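Local structure of long form salivary protein D7L1 (Aedes aegypti, 3DXL) at residues K160-G165 with R169-Q174; K235-S238 with E242-W245; F260-D265 with Y284-V289. The protein binds and sequesters biogenic amines, among them serotonin, histamine and noradrenaline, together with leukotrienes, blunting the host response while female mosquitoes take blood. All blocks are in the same frame, centred on the assembly; numbering follows the deposited sequence. Where two conformers were deposited one is given.

How the contacts relate
All three contacts lie in the C-terminal half of the chain, and they follow one another in series, none enclosing or crossing another. Contact 1 closes the loop between helix 153-161 and helix 172-175. Contact 2 does the same for the loop that leads from helix 223-234 into helix 243-253. Contact 3 spans a longer stretch: it brings residues 284-289, on the way to the small strand 295-296, back to helix 257-271, the helix that directly succeeds 243-253. Their centres lie about 23 to 26 Å apart and none touches another, so they fasten separate parts of the domain that carries the amine pocket.

Contact 1 of 3, residues K160-G165 with R169-Q174; sequences KYYPAG and RQQLCQ
The guanidinium of Arg169 is layered between Ala164 and Leu172. Ala164 CB lies 3.8 Å above one face and Leu172 CD1 3.4 Å above the opposite face, both displaced toward the rim, while the carbonyl oxygen of Tyr162 meets its edge. That edge contact is a hydrogen bond from Arg169 NH1 to Tyr162 O, 2.9 Å long and nearly straight at 164°. The acceptor sits close to the guanidinium plane, whereas the donor is tilted from the plane of the carbonyl. With CG trans to the backbone N, a bend at chi2 (64°) turns the outer chain of Arg169 so that the guanidinium reaches Tyr162 O. Separately, Arg169 CB rests 3.6 Å from Pro163 O. NH1 also donates to Asn159 OD1, and NE forms a salt bridge with Asp297, so the group is fixed from several directions.

Tyr162 is the first residue to leave helical geometry after helix 153-161, and the contact closes the loop from there to helix 172-175 within the all-helical C-terminal PBP/GOBP domain, which carries the amine pocket. Cys173, beside Leu172, adds the disulfide to Cys301 near the C terminus.

Tyr162 CB, at the root of the ring, lies 4.0 Å from Leu172 CD2, which also approaches the ring obliquely at CG and CD2. Along its CD1-CE1 side the ring passes Gln171 at about a right angle, the ring and amide planes 76° apart, with Tyr162 CE1 3.7 Å from Gln171 OE1. A water in the plane of the ring joins the two polar ends, hydrogen-bonded to Tyr162 OH (2.7 Å) and Gln171 OE1 (2.8 Å). Elsewhere the Tyr162 ring meets His189, a noradrenaline-binding residue, edge-to-face, while the side chain of Leu172 approaches that of Glu158, another residue of the amine site.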
ATOM      1  N   LYS A 160     -16.857   6.014   4.640  1.00 12.28           N
ATOM      2  CA  LYS A 160     -17.100   6.876   3.503  1.00 13.23           C
ATOM      3  C   LYS A 160     -18.421   6.542   2.811  1.00 13.39           C
ATOM      4  O   LYS A 160     -19.189   7.433   2.452  1.00 14.46           O
ATOM      5  CB  LYS A 160     -15.926   6.736   2.532  1.00 14.01           C
ATOM      6  CG  LYS A 160     -15.957   7.597   1.309  1.00 16.41           C
ATOM      7  CD  LYS A 160     -14.628   7.497   0.577  1.00 19.27           C
ATOM      8  CE  LYS A 160     -14.673   8.244  -0.738  1.00 21.19           C
ATOM      9  NZ  LYS A 160     -13.426   8.004  -1.504  1.00 23.67           N
ATOM     10  N   TYR A 161     -18.695   5.251   2.631  1.00 12.69           N
ATOM     11  CA  TYR A 161     -19.832   4.842   1.808  1.00 12.97           C
ATOM     12  C   TYR A 161     -21.080   4.460   2.599  1.00 12.62           C
ATOM     13  O   TYR A 161     -22.186   4.552   2.067  1.00 13.28           O
ATOM     14  CB  TYR A 161     -19.419   3.738   0.829  1.00 13.47           C
ATOM     15  CG  TYR A 161     -18.376   4.240  -0.139  1.00 13.66           C
ATOM     16  CD1 TYR A 161     -18.726   5.097  -1.186  1.00 14.30           C
ATOM     17  CD2 TYR A 161     -17.033   3.902   0.011  1.00 13.56           C
ATOM     18  CE1 TYR A 161     -17.772   5.586  -2.056  1.00 14.78           C
ATOM     19  CE2 TYR A 161     -16.070   4.393  -0.869  1.00 14.79           C
ATOM     20  CZ  TYR A 161     -16.448   5.230  -1.894  1.00 14.75           C
ATOM     21  OH  TYR A 161     -15.492   5.716  -2.769  1.00 16.51           O
ATOM     22  N   TYR A 162     -20.890   4.041   3.848  1.00 12.00           N
ATOM     23  CA  TYR A 162     -21.985   3.623   4.740  1.00 12.08           C
ATOM     24  C   TYR A 162     -21.807   4.342   6.080  1.00 12.37           C
ATOM     25  O   TYR A 162     -21.536   3.711   7.095  1.00 11.71           O
ATOM     26  CB  TYR A 162     -21.986   2.087   4.908  1.00 12.13           C
ATOM     27  CG  TYR A 162     -22.085   1.379   3.588  1.00 11.68           C
ATOM     28  CD1 TYR A 162     -23.332   1.082   3.033  1.00 11.86           C
ATOM     29  CD2 TYR A 162     -20.938   1.035   2.865  1.00 11.89           C
ATOM     30  CE1 TYR A 162     -23.433   0.465   1.802  1.00 12.22           C
ATOM     31  CE2 TYR A 162     -21.022   0.428   1.636  1.00 10.93           C
ATOM     32  CZ  TYR A 162     -22.273   0.139   1.107  1.00 11.83           C
ATOM     33  OH  TYR A 162     -22.348  -0.473  -0.109  1.00 12.89           O
ATOM     34  N   PRO A 163     -21.959   5.681   6.087  1.00 13.82           N
ATOM     35  CA  PRO A 163     -21.549   6.443   7.266  1.00 14.42           C
ATOM     36  C   PRO A 163     -22.351   6.143   8.536  1.00 14.42           C
ATOM     37  O   PRO A 163     -23.566   5.916   8.480  1.00 14.05           O
ATOM     38  CB  PRO A 163     -21.760   7.908   6.841  1.00 14.94           C
ATOM     39  CG  PRO A 163     -21.914   7.882   5.371  1.00 15.75           C
ATOM     40  CD  PRO A 163     -22.476   6.554   5.021  1.00 14.36           C
ATOM     41  N   ALA A 164     -21.661   6.140   9.668  1.00 14.80           N
ATOM     42  CA  ALA A 164     -22.297   6.081  10.979  1.00 15.55           C
ATOM     43  C   ALA A 164     -23.363   7.163  11.083  1.00 15.69           C
ATOM     44  O   ALA A 164     -23.176   8.286  10.604  1.00 15.90           O
ATOM     45  CB  ALA A 164     -21.264   6.246  12.076  1.00 16.36           C
ATOM     46  N   GLY A 165     -24.482   6.810  11.706  1.00 15.63           N
ATOM     47  CA  GLY A 165     -25.594   7.739  11.901  1.00 15.93           C
ATOM     48  C   GLY A 165     -26.525   7.873  10.710  1.00 15.82           C
ATOM     49  O   GLY A 165     -27.555   8.549  10.800  1.00 16.85           O
ATOM     50  N   ARG A 169     -25.856   2.661   7.255  1.00 12.04           N
ATOM     51  CA  ARG A 169     -24.950   1.972   8.166  1.00 12.18           C
ATOM     52  C   ARG A 169     -25.318   0.504   8.355  1.00 12.26           C
ATOM     53  O   ARG A 169     -24.443  -0.358   8.436  1.00 11.97           O
ATOM     54  CB  ARG A 169     -24.897   2.704   9.513  1.00 12.32           C
ATOM     55  CG  ARG A 169     -23.787   2.236  10.438  1.00 12.23           C
ATOM     56  CD  ARG A 169     -22.436   2.545   9.817  1.00 13.34           C
ATOM     57  NE  ARG A 169     -21.366   2.537  10.803  1.00 13.71           N
ATOM     58  CZ  ARG A 169     -20.099   2.823  10.516  1.00 13.97           C
ATOM     59  NH1 ARG A 169     -19.752   3.150   9.280  1.00 13.43           N
ATOM     60  NH2 ARG A 169     -19.190   2.797  11.478  1.00 16.69           N
ATOM     61  N   GLN A 170     -26.621   0.230   8.393  1.00 12.66           N
ATOM     62  CA  GLN A 170     -27.153  -1.119   8.625  1.00 13.54           C
ATOM     63  C   GLN A 170     -26.682  -2.145   7.597  1.00 12.58           C
ATOM     64  O   GLN A 170     -26.617  -3.331   7.895  1.00 12.86           O
ATOM     65  CB  GLN A 170     -28.691  -1.082   8.681  1.00 13.80           C
ATOM     66  CG  GLN A 170     -29.361  -0.628   7.379  1.00 16.08           C
ATOM     67  CD  GLN A 170     -30.870  -0.458   7.498  1.00 17.15           C
ATOM     68  OE1 GLN A 170     -31.570  -1.351   7.969  1.00 21.05           O
ATOM     69  NE2 GLN A 170     -31.374   0.687   7.055  1.00 19.54           N
ATOM     70  N   GLN A 171     -26.339  -1.689   6.395  1.00 11.62           N
ATOM     71  CA  GLN A 171     -25.887  -2.602   5.352  1.00 11.54           C
ATOM     72  C   GLN A 171     -24.570  -3.290   5.695  1.00 10.89           C
ATOM     73  O   GLN A 171     -24.257  -4.332   5.131  1.00 10.43           O
ATOM     74  CB  GLN A 171     -25.781  -1.889   4.010  1.00 11.84           C
ATOM     75  CG  GLN A 171     -27.118  -1.412   3.461  1.00 13.49           C
ATOM     76  CD  GLN A 171     -26.988  -0.869   2.058  1.00 15.91           C
ATOM     77  OE1 GLN A 171     -26.454  -1.527   1.165  1.00 15.35           O
ATOM     78  NE2 GLN A 171     -27.478   0.341   1.852  1.00 17.05           N
ATOM     79  N   LEU A 172     -23.810  -2.713   6.624  1.00 10.48           N
ATOM     80  CA  LEU A 172     -22.538  -3.318   7.008  1.00 10.72           C
ATOM     81  C   LEU A 172     -22.730  -4.712   7.609  1.00 11.14           C
ATOM     82  O   LEU A 172     -21.832  -5.536   7.528  1.00 11.49           O
ATOM     83  CB  LEU A 172     -21.763  -2.410   7.960  1.00 10.66           C
ATOM     84  CG  LEU A 172     -21.239  -1.111   7.341  1.00 11.00           C
ATOM     85  CD1 LEU A 172     -20.419  -0.365   8.380  1.00 12.33           C
ATOM     86  CD2 LEU A 172     -20.402  -1.372   6.083  1.00 12.12           C
ATOM     87  N   CYS A 173     -23.896  -4.971   8.205  1.00 12.38           N
ATOM     88  CA  CYS A 173     -24.205  -6.298   8.735  1.00 13.90           C
ATOM     89  C   CYS A 173     -24.038  -7.369   7.667  1.00 13.57           C
ATOM     90  O   CYS A 173     -23.445  -8.417   7.925  1.00 15.86           O
ATOM     91  CB  CYS A 173     -25.626  -6.335   9.296  1.00 14.82           C
ATOM     92  SG  CYS A 173     -25.826  -5.367  10.794  1.00 18.62           S
ATOM     93  N   GLN A 174     -24.557  -7.103   6.475  1.00 12.60           N
ATOM     94  CA  GLN A 174     -24.475  -8.046   5.367  1.00 12.70           C
ATOM     95  C   GLN A 174     -23.104  -7.975   4.688  1.00 11.49           C
ATOM     96  O   GLN A 174     -22.533  -9.010   4.326  1.00 11.36           O
ATOM     97  CB  GLN A 174     -25.590  -7.772   4.357  1.00 14.04           C
ATOM     98  CG  GLN A 174     -27.009  -8.038   4.885  1.00 17.33           C
ATOM     99  CD  GLN A 174     -27.594  -6.859   5.651  1.00 21.51           C
ATOM    100  OE1 GLN A 174     -27.594  -5.724   5.167  1.00 23.70           O
ATOM    101  NE2 GLN A 174     -28.096  -7.124   6.852  1.00 23.33           N
TER
HETATM  102  O   HOH W   1     -24.873  -0.695  -0.966  1.00 15.09           O

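Contact 2 of 3, residues K235-S238 with E242-W245; sequences KEPS and EKSW
With CG of Glu236 trans to its own backbone N (chi1 -152°) and the chain extended beyond, the carboxylate reaches across to Lys243, whose chain turns at chi3 (82°) to meet it. The first torsion of Lys243 places CG beside its backbone N, and the bend further out carries the CE methylene against the acid group. The two side chains meet at a slant, and the closest approach is made by carbon: Lys243 CE is 3.3 Å from Glu236 CD. The ammonium stands somewhat farther off, with NZ 3.6 Å from Glu236 OE1, a rather long salt bridge. Both distances belong to one of two conformers of Lys243, so the bridge may not be permanent.

Each charged end has a stronger partner elsewhere. Lys243 NZ donates to the backbone oxygen of Asn204, and Glu236 OE2 is hydrogen-bonded to Tyr247 OH, one turn further along the same helix as Lys243. Electrostatic attraction between the pair therefore probably supplements these bonds.

Next along the loop, the ring of Pro237 packs against the start of the helix. Its CG lies 4.2 Å from Lys243 CG and 4.4 Å from Glu242 CB, and Pro237 O comes 3.9 Å from Lys243 CG. No hydrogen bond links the two segments.

Away from the ligand sites, this is packing of a loop against the N-terminal turn of a helix, in the connection between helix 223-234 and helix 243-253 of the C-terminal PBP/GOBP domain.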
ATOM      1  N   LYS A 235     -13.098 -13.442 -17.810  1.00 22.94           N
ATOM      2  CA  LYS A 235     -14.448 -12.875 -17.835  1.00 23.53           C
ATOM      3  C   LYS A 235     -14.500 -11.450 -17.271  1.00 23.39           C
ATOM      4  O   LYS A 235     -15.563 -10.950 -16.901  1.00 23.37           O
ATOM      5  CB  LYS A 235     -15.424 -13.791 -17.090  1.00 24.15           C
ATOM      6  CG  LYS A 235     -15.806 -15.043 -17.874  1.00 25.74           C
ATOM      7  CD  LYS A 235     -16.523 -16.065 -17.005  1.00 27.65           C
ATOM      8  CE  LYS A 235     -15.537 -16.893 -16.196  1.00 28.86           C
ATOM      9  NZ  LYS A 235     -16.205 -17.992 -15.441  1.00 29.39           N
ATOM     10  N   GLU A 236     -13.340 -10.804 -17.221  1.00 23.08           N
ATOM     11  CA  GLU A 236     -13.213  -9.426 -16.774  1.00 23.06           C
ATOM     12  C   GLU A 236     -14.169  -8.506 -17.531  1.00 22.83           C
ATOM     13  O   GLU A 236     -14.227  -8.569 -18.763  1.00 23.04           O
ATOM     14  CB  GLU A 236     -11.782  -8.972 -17.032  1.00 23.46           C
ATOM     15  CG  GLU A 236     -11.276  -7.912 -16.118  1.00 23.05           C
ATOM     16  CD  GLU A 236      -9.827  -7.607 -16.388  1.00 22.58           C
ATOM     17  OE1 GLU A 236      -9.520  -7.074 -17.481  1.00 24.52           O
ATOM     18  OE2 GLU A 236      -8.993  -7.885 -15.506  1.00 20.95           O
ATOM     19  N   PRO A 237     -14.914  -7.644 -16.807  1.00 22.59           N
ATOM     20  CA  PRO A 237     -15.783  -6.668 -17.470  1.00 22.52           C
ATOM     21  C   PRO A 237     -14.978  -5.566 -18.159  1.00 22.51           C
ATOM     22  O   PRO A 237     -13.821  -5.322 -17.797  1.00 22.61           O
ATOM     23  CB  PRO A 237     -16.607  -6.088 -16.318  1.00 22.60           C
ATOM     24  CG  PRO A 237     -15.740  -6.256 -15.124  1.00 22.34           C
ATOM     25  CD  PRO A 237     -14.994  -7.536 -15.339  1.00 22.66           C
ATOM     26  N   SER A 238     -15.592  -4.924 -19.148  1.00 22.44           N
ATOM     27  CA  SER A 238     -14.920  -3.889 -19.929  1.00 22.42           C
ATOM     28  C   SER A 238     -14.965  -2.515 -19.263  1.00 21.88           C
ATOM     29  O   SER A 238     -14.069  -1.705 -19.484  1.00 22.01           O
ATOM     30  CB  SER A 238     -15.490  -3.828 -21.348  1.00 22.87           C
ATOM     31  OG  SER A 238     -16.888  -3.593 -21.321  1.00 24.54           O
ATOM     32  N   GLU A 242     -15.913  -1.221 -12.622  1.00 18.99           N
ATOM     33  CA  GLU A 242     -16.529  -2.426 -12.075  1.00 18.20           C
ATOM     34  C   GLU A 242     -15.549  -3.562 -11.849  1.00 15.96           C
ATOM     35  O   GLU A 242     -15.938  -4.628 -11.352  1.00 15.29           O
ATOM     36  CB  GLU A 242     -17.655  -2.889 -12.984  1.00 19.06           C
ATOM     37  CG  GLU A 242     -18.870  -1.990 -12.912  1.00 22.16           C
ATOM     38  CD  GLU A 242     -20.073  -2.578 -13.612  1.00 24.58           C
ATOM     39  OE1 GLU A 242     -19.897  -3.316 -14.607  1.00 26.81           O
ATOM     40  OE2 GLU A 242     -21.201  -2.283 -13.174  1.00 27.65           O
ATOM     41  N   LYS A 243     -14.283  -3.333 -12.191  1.00 14.65           N
ATOM     42  CA  LYS A 243     -13.302  -4.405 -12.121  0.50 13.72           C
ATOM     43  C   LYS A 243     -13.030  -4.867 -10.688  1.00 12.88           C
ATOM     44  O   LYS A 243     -12.978  -6.076 -10.452  1.00 11.94           O
ATOM     45  CB  LYS A 243     -12.028  -4.051 -12.898  0.50 13.64           C
ATOM     46  CG  LYS A 243     -12.263  -4.016 -14.414  0.50 14.65           C
ATOM     47  CD  LYS A 243     -11.089  -3.446 -15.193  0.50 14.46           C
ATOM     48  CE  LYS A 243     -10.021  -4.485 -15.415  0.50 15.60           C
ATOM     49  NZ  LYS A 243      -8.786  -3.892 -15.981  0.50 16.26           N
ATOM     50  N   SER A 244     -12.890  -3.931  -9.742  1.00 11.92           N
ATOM     51  CA  SER A 244     -12.690  -4.297  -8.327  1.00 11.41           C
ATOM     52  C   SER A 244     -13.817  -5.197  -7.830  1.00 10.77           C
ATOM     53  O   SER A 244     -13.582  -6.270  -7.270  1.00 10.76           O
ATOM     54  CB  SER A 244     -12.615  -3.059  -7.434  1.00 10.87           C
ATOM     55  OG  SER A 244     -11.385  -2.377  -7.606  1.00 11.87           O
ATOM     56  N   TRP A 245     -15.048  -4.748  -8.057  1.00 10.79           N
ATOM     57  CA  TRP A 245     -16.223  -5.505  -7.641  1.00 11.40           C
ATOM     58  C   TRP A 245     -16.279  -6.872  -8.328  1.00 11.26           C
ATOM     59  O   TRP A 245     -16.577  -7.883  -7.687  1.00 11.71           O
ATOM     60  CB  TRP A 245     -17.474  -4.683  -7.930  1.00 12.39           C
ATOM     61  CG  TRP A 245     -18.765  -5.404  -7.648  1.00 12.66           C
ATOM     62  CD1 TRP A 245     -19.398  -5.517  -6.439  1.00 13.06           C
ATOM     63  CD2 TRP A 245     -19.584  -6.099  -8.601  1.00 12.99           C
ATOM     64  NE1 TRP A 245     -20.566  -6.241  -6.585  1.00 13.19           N
ATOM     65  CE2 TRP A 245     -20.697  -6.620  -7.894  1.00 13.63           C
ATOM     66  CE3 TRP A 245     -19.484  -6.344  -9.976  1.00 14.25           C
ATOM     67  CZ2 TRP A 245     -21.715  -7.352  -8.525  1.00 14.23           C
ATOM     68  CZ3 TRP A 245     -20.490  -7.086 -10.600  1.00 14.29           C
ATOM     69  CH2 TRP A 245     -21.591  -7.575  -9.872  1.00 14.39           C
TER

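Contact 3 of 3, residues F260-D265 with Y284-V289; sequences FKEAFD and YSKPAV
Tyr284 OH is gripped twice: it donates to Glu262 OE2 at 2.6 Å and accepts a hydrogen bond from a water at 2.8 Å. The same water also donates to the backbone oxygen of Glu262, 2.8 Å away, so one residue of helix 257-271 holds the phenol both directly and through solvent. Glu262 OE2 lies at the edge of the tyrosine ring, in its plane, and receives the phenol through its anti lone pair, the one facing away from OE1. The carboxylate and ring planes are turned 42° from each other. An outstretched Glu262 side chain, its CG trans to the backbone N (chi1 -170°), carries the acid group away from the helix to this point.

Lys286 runs across Glu262 at about a right angle and touches it with its methylenes; its CG is 3.4 Å from Glu262 OE2. The ammonium itself does not close on the acid, Lys286 NZ standing 5.1 Å from Glu262 OE1. Lys286 also covers part of the tyrosine, its backbone N lying 3.6 Å above one face of the Tyr284 ring, toward the rim, and that ring meets Tyr266.

Asp265, one turn beyond Glu262, binds noradrenaline, and its OD1 bonds to Tyr178 OH. The contact thus fastens the C-terminal loop to the surface of a helix that lines the amine site. The short phenol-to-carboxylate bond is consistent with an ionised Glu262, whose negative charge the lysine would probably favour, though only through space.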
ATOM      1  N   PHE A 260      -9.969 -17.464   0.589  1.00  9.90           N
ATOM      2  CA  PHE A 260     -10.050 -16.025   0.320  1.00 10.65           C
ATOM      3  C   PHE A 260     -10.552 -15.234   1.521  1.00 10.04           C
ATOM      4  O   PHE A 260      -9.956 -14.217   1.895  1.00  9.87           O
ATOM      5  CB  PHE A 260     -10.904 -15.700  -0.912  1.00 11.14           C
ATOM      6  CG  PHE A 260     -11.179 -14.233  -1.065  1.00 11.51           C
ATOM      7  CD1 PHE A 260     -10.187 -13.376  -1.534  1.00 12.83           C
ATOM      8  CD2 PHE A 260     -12.402 -13.700  -0.691  1.00 13.03           C
ATOM      9  CE1 PHE A 260     -10.423 -12.010  -1.640  1.00 13.92           C
ATOM     10  CE2 PHE A 260     -12.642 -12.343  -0.796  1.00 13.67           C
ATOM     11  CZ  PHE A 260     -11.653 -11.502  -1.277  1.00 13.50           C
ATOM     12  N   LYS A 261     -11.663 -15.668   2.107  1.00  9.83           N
ATOM     13  CA  LYS A 261     -12.215 -14.968   3.263  1.00  9.82           C
ATOM     14  C   LYS A 261     -11.207 -14.946   4.409  1.00  9.59           C
ATOM     15  O   LYS A 261     -11.037 -13.928   5.064  1.00  9.46           O
ATOM     16  CB  LYS A 261     -13.540 -15.589   3.694  1.00 10.22           C
ATOM     17  CG  LYS A 261     -14.651 -15.401   2.666  1.00 11.20           C
ATOM     18  CD  LYS A 261     -15.890 -16.206   3.025  1.00 13.50           C
ATOM     19  CE  LYS A 261     -16.952 -16.042   1.964  1.00 14.22           C
ATOM     20  NZ  LYS A 261     -18.202 -16.786   2.310  1.00 16.98           N
ATOM     21  N   GLU A 262     -10.510 -16.058   4.621  1.00  9.66           N
ATOM     22  CA  GLU A 262      -9.487 -16.119   5.650  1.00 10.10           C
ATOM     23  C   GLU A 262      -8.342 -15.130   5.382  1.00  9.59           C
ATOM     24  O   GLU A 262      -7.923 -14.383   6.274  1.00  9.68           O
ATOM     25  CB  GLU A 262      -8.968 -17.546   5.808  1.00 11.43           C
ATOM     26  CG  GLU A 262      -8.092 -17.700   7.018  1.00 11.60           C
ATOM     27  CD  GLU A 262      -7.685 -19.129   7.340  1.00 13.22           C
ATOM     28  OE1 GLU A 262      -8.184 -20.094   6.709  1.00 15.35           O
ATOM     29  OE2 GLU A 262      -6.861 -19.275   8.258  1.00 13.22           O
ATOM     30  N   ALA A 263      -7.865 -15.108   4.143  1.00  9.07           N
ATOM     31  CA  ALA A 263      -6.786 -14.213   3.745  1.00  9.23           C
ATOM     32  C   ALA A 263      -7.203 -12.742   3.853  1.00  9.06           C
ATOM     33  O   ALA A 263      -6.437 -11.891   4.318  1.00  9.17           O
ATOM     34  CB  ALA A 263      -6.355 -14.538   2.341  1.00  9.77           C
ATOM     35  N   PHE A 264      -8.418 -12.451   3.401  1.00  8.76           N
ATOM     36  CA  PHE A 264      -8.966 -11.091   3.354  1.00  8.62           C
ATOM     37  C   PHE A 264      -9.204 -10.590   4.777  1.00  8.85           C
ATOM     38  O   PHE A 264      -8.901  -9.443   5.095  1.00  8.52           O
ATOM     39  CB  PHE A 264     -10.280 -11.142   2.570  1.00  9.21           C
ATOM     40  CG  PHE A 264     -10.677  -9.871   1.849  1.00  9.67           C
ATOM     41  CD1 PHE A 264      -9.883  -9.340   0.841  1.00 11.49           C
ATOM     42  CD2 PHE A 264     -11.917  -9.276   2.096  1.00 10.53           C
ATOM     43  CE1 PHE A 264     -10.302  -8.222   0.130  1.00 12.69           C
ATOM     44  CE2 PHE A 264     -12.333  -8.151   1.382  1.00 10.99           C
ATOM     45  CZ  PHE A 264     -11.511  -7.632   0.399  1.00 11.45           C
ATOM     46  N   ASP A 265      -9.722 -11.460   5.641  1.00  8.52           N
ATOM     47  CA  ASP A 265      -9.905 -11.109   7.047  1.00  8.60           C
ATOM     48  C   ASP A 265      -8.574 -10.734   7.694  1.00  8.16           C
ATOM     49  O   ASP A 265      -8.473  -9.742   8.421  1.00  8.25           O
ATOM     50  CB  ASP A 265     -10.515 -12.266   7.855  1.00  9.36           C
ATOM     51  CG  ASP A 265     -12.010 -12.442   7.635  1.00 11.14           C
ATOM     52  OD1 ASP A 265     -12.664 -11.622   6.958  1.00 10.68           O
ATOM     53  OD2 ASP A 265     -12.520 -13.447   8.162  1.00 14.91           O
ATOM     54  N   TYR A 284       0.765 -15.923  12.444  1.00 24.29           N
ATOM     55  CA  TYR A 284      -0.668 -15.960  12.166  1.00 23.84           C
ATOM     56  C   TYR A 284      -1.344 -17.116  12.887  1.00 25.85           C
ATOM     57  O   TYR A 284      -0.895 -18.253  12.792  1.00 26.15           O
ATOM     58  CB  TYR A 284      -0.941 -16.081  10.660  1.00 20.97           C
ATOM     59  CG  TYR A 284      -2.403 -16.352  10.344  1.00 17.81           C
ATOM     60  CD1 TYR A 284      -3.365 -15.367  10.539  1.00 15.13           C
ATOM     61  CD2 TYR A 284      -2.826 -17.602   9.882  1.00 16.49           C
ATOM     62  CE1 TYR A 284      -4.705 -15.602  10.266  1.00 14.43           C
ATOM     63  CE2 TYR A 284      -4.171 -17.851   9.608  1.00 15.15           C
ATOM     64  CZ  TYR A 284      -5.100 -16.849   9.803  1.00 15.41           C
ATOM     65  OH  TYR A 284      -6.424 -17.073   9.530  1.00 14.78           O
ATOM     66  N   SER A 285      -2.427 -16.819  13.595  1.00 28.19           N
ATOM     67  CA  SER A 285      -3.323 -17.872  14.051  1.00 30.42           C
ATOM     68  C   SER A 285      -4.765 -17.559  13.698  1.00 31.63           C
ATOM     69  O   SER A 285      -5.267 -16.466  13.989  1.00 31.80           O
ATOM     70  CB  SER A 285      -3.153 -18.171  15.539  1.00 30.65           C
ATOM     71  OG  SER A 285      -2.322 -19.310  15.707  1.00 31.72           O
ATOM     72  N   LYS A 286      -5.408 -18.530  13.055  1.00 33.37           N
ATOM     73  CA  LYS A 286      -6.797 -18.421  12.637  1.00 34.86           C
ATOM     74  C   LYS A 286      -7.668 -18.057  13.835  1.00 36.12           C
ATOM     75  O   LYS A 286      -7.678 -18.782  14.834  1.00 36.19           O
ATOM     76  CB  LYS A 286      -7.262 -19.737  12.007  1.00 34.82           C
ATOM     77  CG  LYS A 286      -8.556 -19.642  11.213  1.00 34.84           C
ATOM     78  CD  LYS A 286      -8.949 -20.995  10.637  1.00 35.14           C
ATOM     79  CE  LYS A 286     -10.227 -20.912   9.812  1.00 33.60           C
ATOM     80  NZ  LYS A 286     -11.428 -20.597  10.640  1.00 36.80           N
ATOM     81  N   PRO A 287      -8.377 -16.914  13.752  1.00 37.47           N
ATOM     82  CA  PRO A 287      -9.255 -16.498  14.841  1.00 38.62           C
ATOM     83  C   PRO A 287     -10.349 -17.532  15.078  1.00 39.81           C
ATOM     84  O   PRO A 287     -10.781 -18.205  14.134  1.00 39.79           O
ATOM     85  CB  PRO A 287      -9.867 -15.192  14.326  1.00 38.52           C
ATOM     86  CG  PRO A 287      -8.929 -14.713  13.273  1.00 38.17           C
ATOM     87  CD  PRO A 287      -8.396 -15.951  12.636  1.00 37.49           C
ATOM     88  N   ALA A 288     -10.770 -17.668  16.332  1.00 41.21           N
ATOM     89  CA  ALA A 288     -11.871 -18.555  16.681  1.00 42.55           C
ATOM     90  C   ALA A 288     -13.140 -18.080  15.987  1.00 43.43           C
ATOM     91  O   ALA A 288     -13.419 -16.879  15.943  1.00 43.61           O
ATOM     92  CB  ALA A 288     -12.066 -18.595  18.189  1.00 42.52           C
ATOM     93  N   VAL A 289     -13.893 -19.025  15.427  1.00 44.39           N
ATOM     94  CA  VAL A 289     -15.137 -18.716  14.721  1.00 45.13           C
ATOM     95  C   VAL A 289     -16.250 -18.350  15.707  1.00 45.36           C
ATOM     96  O   VAL A 289     -16.156 -18.634  16.903  1.00 45.56           O
ATOM     97  CB  VAL A 289     -15.597 -19.892  13.819  1.00 45.26           C
ATOM     98  CG1 VAL A 289     -16.857 -19.520  13.043  1.00 45.39           C
ATOM     99  CG2 VAL A 289     -14.487 -20.302  12.857  1.00 45.39           C
TER
HETATM  100  O   HOH W   2      -8.021 -14.856   9.034  1.00 11.25           O